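Local atomic coordinates of Ras-3 from Cryphonectria parasitica (Cryphonectria parasitica, PDB entry 4KU4), a protein that belongs to the Ras family of small P-loop proteins and is modelled here with guanosine-5'-diphosphate and a magnesium ion. Residues A[25-30]-A[90-95]; A[146-151]-A[175-180]; A[139-144]-A[170-175]. All coordinates share one frame; numbering follows the deposited sequence.

Interaction 1. Residues A[25-30]-A[90-95]; sequences VGKTSL and VIVFDV. With MG (magnesium ion), chain D; GDP (guanosine-5'-diphosphate), chain C.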
loop_
_atom_site.group_PDB
_atom_site.type_symbol
_atom_site.label_atom_id
_atom_site.label_comp_id
_atom_site.label_asym_id
_atom_site.label_seq_id
_atom_site.Cartn_x
_atom_site.Cartn_y
_atom_site.Cartn_z
ATOM N N VAL A 25 7.219 7.205 6.101
ATOM C CA VAL A 25 7.349 5.740 6.089
ATOM C C VAL A 25 7.829 5.241 4.735
ATOM O O VAL A 25 8.395 4.142 4.624
ATOM C CB VAL A 25 6.064 5.008 6.534
ATOM C CG1 VAL A 25 5.786 5.260 8.051
ATOM C CG2 VAL A 25 4.879 5.381 5.646
ATOM N N GLY A 26 7.615 6.061 3.712
ATOM C CA GLY A 26 8.067 5.716 2.378
ATOM C C GLY A 26 6.956 5.630 1.346
ATOM O O GLY A 26 7.152 5.012 0.298
ATOM N N LYS A 27 5.795 6.218 1.626
ATOM C CA LYS A 27 4.675 6.164 0.673
ATOM C C LYS A 27 5.045 6.693 -0.718
ATOM O O LYS A 27 4.929 5.980 -1.733
ATOM C CB LYS A 27 3.449 6.908 1.209
ATOM C CG LYS A 27 2.875 6.335 2.506
ATOM C CD LYS A 27 1.620 7.074 2.935
ATOM C CE LYS A 27 1.905 8.552 3.274
ATOM N NZ LYS A 27 2.898 8.660 4.381
ATOM N N THR A 28 5.476 7.951 -0.772
ATOM C CA THR A 28 5.858 8.571 -2.035
ATOM C C THR A 28 6.974 7.814 -2.753
ATOM O O THR A 28 6.893 7.583 -3.967
ATOM C CB THR A 28 6.303 10.026 -1.826
ATOM O OG1 THR A 28 5.219 10.778 -1.273
ATOM C CG2 THR A 28 6.709 10.641 -3.175
ATOM N N SER A 29 8.000 7.426 -1.998
ATOM C CA SER A 29 9.149 6.697 -2.537
ATOM C C SER A 29 8.722 5.371 -3.184
ATOM O O SER A 29 9.164 5.040 -4.287
ATOM C CB SER A 29 10.207 6.467 -1.444
ATOM O OG SER A 29 10.747 7.707 -1.005
ATOM N N LEU A 30 7.837 4.642 -2.510
ATOM C CA LEU A 30 7.306 3.390 -3.044
ATOM C C LEU A 30 6.573 3.617 -4.363
ATOM O O LEU A 30 6.765 2.880 -5.324
ATOM C CB LEU A 30 6.362 2.732 -2.032
ATOM C CG LEU A 30 7.006 1.995 -0.863
ATOM C CD1 LEU A 30 5.967 1.749 0.221
ATOM C CD2 LEU A 30 7.618 0.682 -1.319
ATOM N N VAL A 90 -2.743 0.048 0.207
ATOM C CA VAL A 90 -1.401 -0.270 0.630
ATOM C C VAL A 90 -1.126 0.572 1.865
ATOM O O VAL A 90 -1.020 1.798 1.777
ATOM C CB VAL A 90 -0.399 0.064 -0.472
ATOM C CG1 VAL A 90 1.026 -0.253 -0.013
ATOM C CG2 VAL A 90 -0.751 -0.704 -1.763
ATOM N N ILE A 91 -1.045 -0.085 3.022
ATOM C CA ILE A 91 -0.806 0.602 4.280
ATOM C C ILE A 91 0.644 0.393 4.687
ATOM O O ILE A 91 1.057 -0.724 4.983
ATOM C CB ILE A 91 -1.796 0.115 5.339
ATOM C CG1 ILE A 91 -3.211 0.240 4.771
ATOM C CG2 ILE A 91 -1.614 0.886 6.657
ATOM C CD1 ILE A 91 -4.300 -0.060 5.801
ATOM N N VAL A 92 1.412 1.477 4.651
ATOM C CA VAL A 92 2.859 1.412 4.811
ATOM C C VAL A 92 3.325 1.788 6.222
ATOM O O VAL A 92 2.850 2.761 6.828
ATOM C CB VAL A 92 3.548 2.352 3.795
ATOM C CG1 VAL A 92 5.058 2.149 3.810
ATOM C CG2 VAL A 92 2.993 2.111 2.403
ATOM N N PHE A 93 4.268 1.011 6.742
ATOM C CA PHE A 93 4.975 1.394 7.961
ATOM C C PHE A 93 6.481 1.263 7.722
ATOM O O PHE A 93 6.901 0.736 6.687
ATOM C CB PHE A 93 4.496 0.588 9.172
ATOM C CG PHE A 93 4.943 -0.835 9.190
ATOM C CD1 PHE A 93 6.105 -1.200 9.864
ATOM C CD2 PHE A 93 4.170 -1.826 8.599
ATOM C CE1 PHE A 93 6.518 -2.528 9.910
ATOM C CE2 PHE A 93 4.569 -3.156 8.646
ATOM C CZ PHE A 93 5.746 -3.506 9.309
ATOM N N ASP A 94 7.266 1.805 8.652
ATOM C CA ASP A 94 8.719 1.900 8.541
ATOM C C ASP A 94 9.225 0.884 9.537
ATOM O O ASP A 94 8.900 0.978 10.719
ATOM C CB ASP A 94 9.134 3.332 8.931
ATOM C CG ASP A 94 10.644 3.550 8.948
ATOM O OD1 ASP A 94 11.430 2.586 8.961
ATOM O OD2 ASP A 94 11.042 4.727 8.953
ATOM N N VAL A 95 9.973 -0.116 9.077
ATOM C CA VAL A 95 10.332 -1.200 9.977
ATOM C C VAL A 95 11.268 -0.704 11.072
ATOM O O VAL A 95 11.443 -1.383 12.081
ATOM C CB VAL A 95 10.966 -2.430 9.269
ATOM C CG1 VAL A 95 9.999 -3.035 8.247
ATOM C CG2 VAL A 95 12.313 -2.071 8.655
HETATM MG MG MG D . 4.874 11.516 0.760
HETATM P PB GDP C . 6.336 9.428 3.022
HETATM O O1B GDP C . 5.842 9.756 1.633
HETATM O O2B GDP C . 5.583 8.211 3.553
HETATM O O3B GDP C . 6.148 10.614 3.947
HETATM O O3A GDP C . 7.907 9.049 2.928
HETATM P PA GDP C . 8.964 9.479 1.764
HETATM O O1A GDP C . 8.768 8.686 0.491
HETATM O O2A GDP C . 8.954 10.963 1.490
HETATM O "O5'" GDP C . 10.359 9.027 2.409
HETATM C "C5'" GDP C . 10.758 9.604 3.656
HETATM C "C4'" GDP C . 12.248 9.354 3.817
HETATM O "O4'" GDP C . 12.431 7.953 3.846
HETATM C "C3'" GDP C . 13.068 9.870 2.651
HETATM O "O3'" GDP C . 14.313 10.405 3.141
HETATM C "C2'" GDP C . 13.343 8.631 1.836
HETATM O "O2'" GDP C . 14.572 8.725 1.117
HETATM C "C1'" GDP C . 13.411 7.563 2.909
HETATM N N9 GDP C . 13.017 6.223 2.431
HETATM C C8 GDP C . 11.838 5.873 1.880
HETATM N N7 GDP C . 11.826 4.551 1.590
HETATM C C5 GDP C . 13.012 4.045 1.973
HETATM C C6 GDP C . 13.665 2.727 1.953
HETATM O O6 GDP C . 13.071 1.737 1.496
HETATM N N1 GDP C . 14.904 2.627 2.453
HETATM C C2 GDP C . 15.573 3.669 2.948
HETATM N N2 GDP C . 16.828 3.460 3.416
HETATM N N3 GDP C . 15.040 4.915 2.996
HETATM C C4 GDP C . 13.792 5.147 2.527
HETATM O O HOH W 1 6.845 12.483 0.691
HETATM O O HOH W 2 4.544 12.355 2.775
HETATM O O HOH W 3 4.200 13.326 -0.182
HETATM O O HOH W 4 2.988 10.467 0.809
#
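Val25 lays its two methyl groups, with no hydrogen bond anywhere between the segments, against the backbone of strand 90-94. Val25 CG1, anti to the carbonyl carbon (chi1 -68°), lies over Phe93 and Asp94, 3.8 Å from Asp94 N. Val25 CG2 rests 3.5 Å from Val92 O and also meets Val92 CG1. Further along, Leu30 reaches tip to tip for Val92, Leu30 CD1 lying 3.7 Å from Val92 CG2. A buried apolar seam thus backs the loop that holds the diphosphate. Lys27 passes Val92 with its CG; the end of its chain then turns back on itself (chi3 -64°, chi4 -60°), bringing Lys27 NZ within 2.8 Å of GDP O2B; Gly21 O is a second partner of NZ. The amides of Gly26 and Lys27 also grip O2B, while that of Val25 adds a weak bond. O1B takes the Thr28 amide in a nearly straight bond and shares the magnesium ion with Thr28 OG1, 2.2 Å from the metal, and four waters. Gly26, at the N-cap, leads into helix 27-35, whose first amides turn to the phosphates. This strand-loop-helix arrangement is consistent with a Walker A P-loop.

Interaction 2. Residues A[146-151]-A[175-180]; sequences KCDLDT and SAKLGT. With GDP (guanosine-5'-diphosphate), chain C.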
loop_
_atom_site.group_PDB
_atom_site.type_symbol
_atom_site.label_atom_id
_atom_site.label_comp_id
_atom_site.label_asym_id
_atom_site.label_seq_id
_atom_site.Cartn_x
_atom_site.Cartn_y
_atom_site.Cartn_z
ATOM N N LYS A 146 11.552 0.078 4.111
ATOM C CA LYS A 146 12.907 0.360 4.582
ATOM C C LYS A 146 13.585 -0.903 5.110
ATOM O O LYS A 146 14.347 -0.858 6.075
ATOM C CB LYS A 146 12.933 1.490 5.627
ATOM C CG LYS A 146 12.027 2.681 5.328
ATOM C CD LYS A 146 12.552 3.953 5.970
ATOM C CE LYS A 146 11.587 5.126 5.750
ATOM N NZ LYS A 146 11.895 6.265 6.664
ATOM N N CYS A 147 13.324 -2.034 4.463
ATOM C CA CYS A 147 13.903 -3.287 4.938
ATOM C C CYS A 147 15.415 -3.374 4.675
ATOM O O CYS A 147 16.088 -4.253 5.205
ATOM C CB CYS A 147 13.164 -4.585 4.395
ATOM S SG CYS A 147 13.301 -4.796 2.585
ATOM N N ASP A 148 15.940 -2.465 3.855
ATOM C CA ASP A 148 17.389 -2.377 3.632
ATOM C C ASP A 148 18.077 -1.877 4.907
ATOM O O ASP A 148 19.298 -1.963 5.043
ATOM C CB ASP A 148 17.703 -1.435 2.469
ATOM C CG ASP A 148 17.110 -0.056 2.664
ATOM O OD1 ASP A 148 15.875 0.074 2.552
ATOM O OD2 ASP A 148 17.860 0.891 2.958
ATOM N N LEU A 149 17.280 -1.352 5.832
ATOM C CA LEU A 149 17.787 -0.821 7.098
ATOM C C LEU A 149 17.694 -1.879 8.188
ATOM O O LEU A 149 17.254 -1.606 9.310
ATOM C CB LEU A 149 17.016 0.448 7.500
ATOM C CG LEU A 149 17.222 1.609 6.520
ATOM C CD1 LEU A 149 16.554 2.874 7.012
ATOM C CD2 LEU A 149 18.704 1.830 6.308
ATOM N N ASP A 150 18.128 -3.086 7.840
ATOM C CA ASP A 150 17.989 -4.252 8.699
ATOM C C ASP A 150 18.641 -4.065 10.067
ATOM O O ASP A 150 18.057 -4.437 11.091
ATOM C CB ASP A 150 18.475 -5.533 7.992
ATOM C CG ASP A 150 19.981 -5.532 7.684
ATOM O OD1 ASP A 150 20.499 -4.538 7.131
ATOM O OD2 ASP A 150 20.645 -6.557 7.966
ATOM N N THR A 151 19.812 -3.435 10.090
ATOM C CA THR A 151 20.559 -3.246 11.334
ATOM C C THR A 151 19.905 -2.250 12.288
ATOM O O THR A 151 20.375 -2.061 13.413
ATOM C CB THR A 151 21.997 -2.768 11.054
ATOM O OG1 THR A 151 21.971 -1.440 10.515
ATOM C CG2 THR A 151 22.690 -3.710 10.078
ATOM N N SER A 175 11.862 -2.382 0.025
ATOM C CA SER A 175 12.823 -1.292 0.115
ATOM C C SER A 175 12.572 -0.409 -1.094
ATOM O O SER A 175 12.948 -0.761 -2.205
ATOM C CB SER A 175 14.283 -1.734 0.150
ATOM O OG SER A 175 15.140 -0.601 0.112
ATOM N N ALA A 176 11.859 0.698 -0.885
ATOM C CA ALA A 176 11.629 1.672 -1.938
ATOM C C ALA A 176 12.942 2.156 -2.515
ATOM O O ALA A 176 13.017 2.522 -3.689
ATOM C CB ALA A 176 10.832 2.857 -1.388
ATOM N N LYS A 177 13.977 2.174 -1.683
ATOM C CA LYS A 177 15.271 2.719 -2.091
ATOM C C LYS A 177 15.939 1.774 -3.073
ATOM O O LYS A 177 16.472 2.207 -4.093
ATOM C CB LYS A 177 16.166 2.952 -0.867
ATOM C CG LYS A 177 17.557 3.479 -1.200
ATOM C CD LYS A 177 18.468 3.464 0.020
ATOM C CE LYS A 177 19.929 3.602 -0.393
ATOM N NZ LYS A 177 20.878 3.448 0.738
ATOM N N LEU A 178 15.878 0.476 -2.790
ATOM C CA LEU A 178 16.526 -0.504 -3.663
ATOM C C LEU A 178 15.575 -1.119 -4.689
ATOM O O LEU A 178 16.014 -1.782 -5.625
ATOM C CB LEU A 178 17.226 -1.586 -2.838
ATOM C CG LEU A 178 18.374 -1.037 -1.991
ATOM C CD1 LEU A 178 19.059 -2.137 -1.212
ATOM C CD2 LEU A 178 19.371 -0.328 -2.891
ATOM N N GLY A 179 14.279 -0.873 -4.517
ATOM C CA GLY A 179 13.251 -1.427 -5.383
ATOM C C GLY A 179 12.805 -2.822 -4.972
ATOM O O GLY A 179 11.967 -3.441 -5.631
ATOM N N THR A 180 13.367 -3.315 -3.872
ATOM C CA THR A 180 13.143 -4.690 -3.433
ATOM C C THR A 180 11.680 -4.947 -3.072
ATOM O O THR A 180 11.131 -4.285 -2.190
ATOM C CB THR A 180 14.016 -5.013 -2.211
ATOM O OG1 THR A 180 15.354 -4.552 -2.443
ATOM C CG2 THR A 180 14.034 -6.516 -1.936
HETATM P PB GDP C . 6.336 9.428 3.022
HETATM O O1B GDP C . 5.842 9.756 1.633
HETATM O O2B GDP C . 5.583 8.211 3.553
HETATM O O3B GDP C . 6.148 10.614 3.947
HETATM O O3A GDP C . 7.907 9.049 2.928
HETATM P PA GDP C . 8.964 9.479 1.764
HETATM O O1A GDP C . 8.768 8.686 0.491
HETATM O O2A GDP C . 8.954 10.963 1.490
HETATM O "O5'" GDP C . 10.359 9.027 2.409
HETATM C "C5'" GDP C . 10.758 9.604 3.656
HETATM C "C4'" GDP C . 12.248 9.354 3.817
HETATM O "O4'" GDP C . 12.431 7.953 3.846
HETATM C "C3'" GDP C . 13.068 9.870 2.651
HETATM O "O3'" GDP C . 14.313 10.405 3.141
HETATM C "C2'" GDP C . 13.343 8.631 1.836
HETATM O "O2'" GDP C . 14.572 8.725 1.117
HETATM C "C1'" GDP C . 13.411 7.563 2.909
HETATM N N9 GDP C . 13.017 6.223 2.431
HETATM C C8 GDP C . 11.838 5.873 1.880
HETATM N N7 GDP C . 11.826 4.551 1.590
HETATM C C5 GDP C . 13.012 4.045 1.973
HETATM C C6 GDP C . 13.665 2.727 1.953
HETATM O O6 GDP C . 13.071 1.737 1.496
HETATM N N1 GDP C . 14.904 2.627 2.453
HETATM C C2 GDP C . 15.573 3.669 2.948
HETATM N N2 GDP C . 16.828 3.460 3.416
HETATM N N3 GDP C . 15.040 4.915 2.996
HETATM C C4 GDP C . 13.792 5.147 2.527
HETATM O O HOH W 5 20.519 0.974 2.854
#
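Asp148 and Ser175 make the one hydrogen bond between the segments: Ser175 OG donates to Asp148 OD1 over 2.6 Å, approaching from above the carboxylate plane. The same carboxylate reads the edge of the guanine. GDP N1 donates to Asp148 OD1 at 2.7 Å and GDP N2 to Asp148 OD2 at 2.8 Å, both nearly straight (171° and 168°), so OD1 is gripped twice and the group is held against rotation. Ser175 OG, anti to its backbone N (chi1 175°), also accepts from Leu178 N in an ST motif, which ties the serine to the turn that follows it. GDP O6 receives a weak bond from Lys177 N.

Charge plays a looser part. Lys177 NZ stops 4.5 Å from Asp148 OD2, beyond a salt bridge, and one water spans the gap by donating to OD2 and accepting from NZ.

Apolar contacts sandwich the base. The extended chain of Lys146 runs across one face, Lys146 CG lying 3.8 Å from GDP C6, and Lys177 CB covers the opposite face at 3.6 Å from GDP N1. Leu178 CD1 touches Asp148 CB at the margin. With Asn145, Lys146 and Asp148 fit the NKxD motif, and Ser175 to Lys177 the SAK motif, of Ras-family proteins.

Both segments are loops at the same end of the sheet. Residues 146-151 lead from strand 140-145 toward helix 157-167; the loop 175-180 leads from strand 170-173 toward helix 182-196. Ala176 packs on Ser29 and Leu30 of helix 27-35, while Lys146 NZ reaches back to Gly24 O and to Asp94 at the end of strand 88-94.

Interaction 3. Residues A[139-144]-A[170-175]; sequences LVVLVG and GFVETS. With GDP (guanosine-5'-diphosphate), chain C.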
loop_
_atom_site.group_PDB
_atom_site.type_symbol
_atom_site.label_atom_id
_atom_site.label_comp_id
_atom_site.label_asym_id
_atom_site.label_seq_id
_atom_site.Cartn_x
_atom_site.Cartn_y
_atom_site.Cartn_z
ATOM N N LEU A 139 -8.045 -7.138 0.464
ATOM C CA LEU A 139 -7.861 -6.037 -0.488
ATOM C C LEU A 139 -6.909 -4.989 0.076
ATOM O O LEU A 139 -6.689 -3.926 -0.517
ATOM C CB LEU A 139 -9.211 -5.399 -0.870
ATOM C CG LEU A 139 -10.204 -6.362 -1.533
ATOM C CD1 LEU A 139 -11.424 -5.647 -2.057
ATOM C CD2 LEU A 139 -9.521 -7.116 -2.663
ATOM N N VAL A 140 -6.351 -5.302 1.238
ATOM C CA VAL A 140 -5.368 -4.456 1.883
ATOM C C VAL A 140 -4.046 -5.196 1.971
ATOM O O VAL A 140 -4.018 -6.404 2.199
ATOM C CB VAL A 140 -5.803 -4.091 3.323
ATOM C CG1 VAL A 140 -4.754 -3.244 3.991
ATOM C CG2 VAL A 140 -7.145 -3.378 3.298
ATOM N N VAL A 141 -2.950 -4.477 1.789
ATOM C CA VAL A 141 -1.643 -5.062 2.077
ATOM C C VAL A 141 -0.893 -4.166 3.050
ATOM O O VAL A 141 -0.823 -2.948 2.865
ATOM C CB VAL A 141 -0.795 -5.364 0.796
ATOM C CG1 VAL A 141 -0.575 -4.118 -0.046
ATOM C CG2 VAL A 141 0.552 -6.022 1.177
ATOM N N LEU A 142 -0.376 -4.768 4.118
ATOM C CA LEU A 142 0.497 -4.050 5.033
ATOM C C LEU A 142 1.914 -4.175 4.524
ATOM O O LEU A 142 2.389 -5.284 4.287
ATOM C CB LEU A 142 0.433 -4.650 6.428
ATOM C CG LEU A 142 -0.810 -4.487 7.293
ATOM C CD1 LEU A 142 -0.641 -5.451 8.443
ATOM C CD2 LEU A 142 -0.970 -3.047 7.802
ATOM N N VAL A 143 2.590 -3.042 4.384
ATOM C CA VAL A 143 3.934 -3.023 3.825
ATOM C C VAL A 143 4.949 -2.572 4.860
ATOM O O VAL A 143 4.844 -1.481 5.408
ATOM C CB VAL A 143 4.016 -2.101 2.591
ATOM C CG1 VAL A 143 5.468 -1.884 2.157
ATOM C CG2 VAL A 143 3.184 -2.654 1.440
ATOM N N GLY A 144 5.925 -3.418 5.146
ATOM C CA GLY A 144 7.017 -3.031 6.035
ATOM C C GLY A 144 8.153 -2.492 5.184
ATOM O O GLY A 144 8.925 -3.270 4.632
ATOM N N GLY A 170 -2.733 -8.797 3.656
ATOM C CA GLY A 170 -1.437 -9.188 3.141
ATOM C C GLY A 170 -0.313 -8.528 3.919
ATOM O O GLY A 170 -0.530 -7.557 4.644
ATOM N N PHE A 171 0.888 -9.081 3.783
ATOM C CA PHE A 171 2.086 -8.493 4.357
ATOM C C PHE A 171 3.264 -8.675 3.411
ATOM O O PHE A 171 3.575 -9.800 3.005
ATOM C CB PHE A 171 2.413 -9.126 5.718
ATOM C CG PHE A 171 3.693 -8.627 6.328
ATOM C CD1 PHE A 171 3.906 -7.275 6.514
ATOM C CD2 PHE A 171 4.673 -9.514 6.739
ATOM C CE1 PHE A 171 5.088 -6.820 7.065
ATOM C CE2 PHE A 171 5.849 -9.059 7.313
ATOM C CZ PHE A 171 6.058 -7.727 7.481
ATOM N N VAL A 172 3.905 -7.570 3.036
ATOM C CA VAL A 172 5.107 -7.639 2.215
ATOM C C VAL A 172 6.156 -6.668 2.742
ATOM O O VAL A 172 5.840 -5.527 3.071
ATOM C CB VAL A 172 4.813 -7.287 0.743
ATOM C CG1 VAL A 172 6.099 -7.296 -0.069
ATOM C CG2 VAL A 172 3.825 -8.271 0.152
ATOM N N GLU A 173 7.408 -7.114 2.805
ATOM C CA GLU A 173 8.507 -6.237 3.211
ATOM C C GLU A 173 9.175 -5.674 1.960
ATOM O O GLU A 173 9.410 -6.403 0.985
ATOM C CB GLU A 173 9.492 -6.961 4.114
ATOM C CG GLU A 173 8.919 -7.108 5.502
ATOM C CD GLU A 173 9.970 -7.119 6.571
ATOM O OE1 GLU A 173 11.163 -7.270 6.233
ATOM O OE2 GLU A 173 9.603 -6.969 7.752
ATOM N N THR A 174 9.477 -4.381 1.989
ATOM C CA THR A 174 10.006 -3.705 0.812
ATOM C C THR A 174 11.133 -2.732 1.084
ATOM O O THR A 174 11.379 -2.357 2.233
ATOM C CB THR A 174 8.886 -2.808 0.162
ATOM O OG1 THR A 174 8.460 -1.802 1.096
ATOM C CG2 THR A 174 7.697 -3.655 -0.276
ATOM N N SER A 175 11.862 -2.382 0.025
ATOM C CA SER A 175 12.823 -1.292 0.115
ATOM C C SER A 175 12.572 -0.409 -1.094
ATOM O O SER A 175 12.948 -0.761 -2.205
ATOM C CB SER A 175 14.283 -1.734 0.150
ATOM O OG SER A 175 15.140 -0.601 0.112
HETATM P PB GDP C . 6.336 9.428 3.022
HETATM O O1B GDP C . 5.842 9.756 1.633
HETATM O O2B GDP C . 5.583 8.211 3.553
HETATM O O3B GDP C . 6.148 10.614 3.947
HETATM O O3A GDP C . 7.907 9.049 2.928
HETATM P PA GDP C . 8.964 9.479 1.764
HETATM O O1A GDP C . 8.768 8.686 0.491
HETATM O O2A GDP C . 8.954 10.963 1.490
HETATM O "O5'" GDP C . 10.359 9.027 2.409
HETATM C "C5'" GDP C . 10.758 9.604 3.656
HETATM C "C4'" GDP C . 12.248 9.354 3.817
HETATM O "O4'" GDP C . 12.431 7.953 3.846
HETATM C "C3'" GDP C . 13.068 9.870 2.651
HETATM O "O3'" GDP C . 14.313 10.405 3.141
HETATM C "C2'" GDP C . 13.343 8.631 1.836
HETATM O "O2'" GDP C . 14.572 8.725 1.117
HETATM C "C1'" GDP C . 13.411 7.563 2.909
HETATM N N9 GDP C . 13.017 6.223 2.431
HETATM C C8 GDP C . 11.838 5.873 1.880
HETATM N N7 GDP C . 11.826 4.551 1.590
HETATM C C5 GDP C . 13.012 4.045 1.973
HETATM C C6 GDP C . 13.665 2.727 1.953
HETATM O O6 GDP C . 13.071 1.737 1.496
HETATM N N1 GDP C . 14.904 2.627 2.453
HETATM C C2 GDP C . 15.573 3.669 2.948
HETATM N N2 GDP C . 16.828 3.460 3.416
HETATM N N3 GDP C . 15.040 4.915 2.996
HETATM C C4 GDP C . 13.792 5.147 2.527
#
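Val140 and Gly170 start a run of five backbone hydrogen bonds that joins the two segments as parallel strands, their directions 27° apart. Gly170 N donates to Val140 O at 3.1 Å, and Gly170 O accepts from Leu142 N at 2.8 Å. Next, Val172 N meets Leu142 O at 3.0 Å. Gly144 N then donates to Val172 O, also at 3.0 Å, and Thr174 N closes the run on Gly144 O at 2.9 Å. Three of these acceptors have a second, weaker partner in a CA-H group: Phe171 CA lies 3.2 Å from Leu142 O, and Val143 CA and Glu173 CA make similar approaches to Val172 O and Gly144 O.

The backbone of Val141 and Val143 turns the other way and is satisfied by Phe89, Ile91 and Phe93 of strand 88-94. Beyond the shared bonds, Glu173 O accepts from Asn181 ND2, and the Glu173 carboxylate forms a salt bridge with Arg153 and a weak bond to Thr157. Thr174 OG1 pairs with Asn145 OD1. That hydroxyl also presses on Val143, Val143 CG1 coming within 3.2 Å of Thr174 OG1 where the two side chains cross at about a right angle.

Side chains alternate across the sheet. Val141 CG2 meets Val172 CG2 at 4.1 Å on the face toward helix 182-196, whereas Leu142 and Phe171 both pack on Ala164 of helix 157-167. Gly144 brings no side chain to this face, and Phe171 CE1 comes near Gly144 N. Strand 140-145, helix 157-167 and strand 170-173 form a beta-alpha-beta crossover, with strand 170-173 outermost in the sheet of the Ras-type P-loop fold.

How the interactions relate
Interactions 1 and 3 are buried in the body of the domain, whereas interaction 2 is partly exposed at the rim of the nucleotide pocket. The chemistry follows: methyl packing behind the phosphates in interaction 1, side-chain polar bonds around the base in interaction 2, and regular backbone pairing in interaction 3. Strands 88-94 and 140-145 are neighbours in one sheet, bonded through Ile91 and Val143, so interaction 3 extends the sheet that supports interaction 1. Interaction 2 grows from the ends of the two strands of interaction 3, sharing Ser175 and linked by Cys147 N to Thr174 O. An Asp94–Lys146 salt bridge joins interactions 1 and 2.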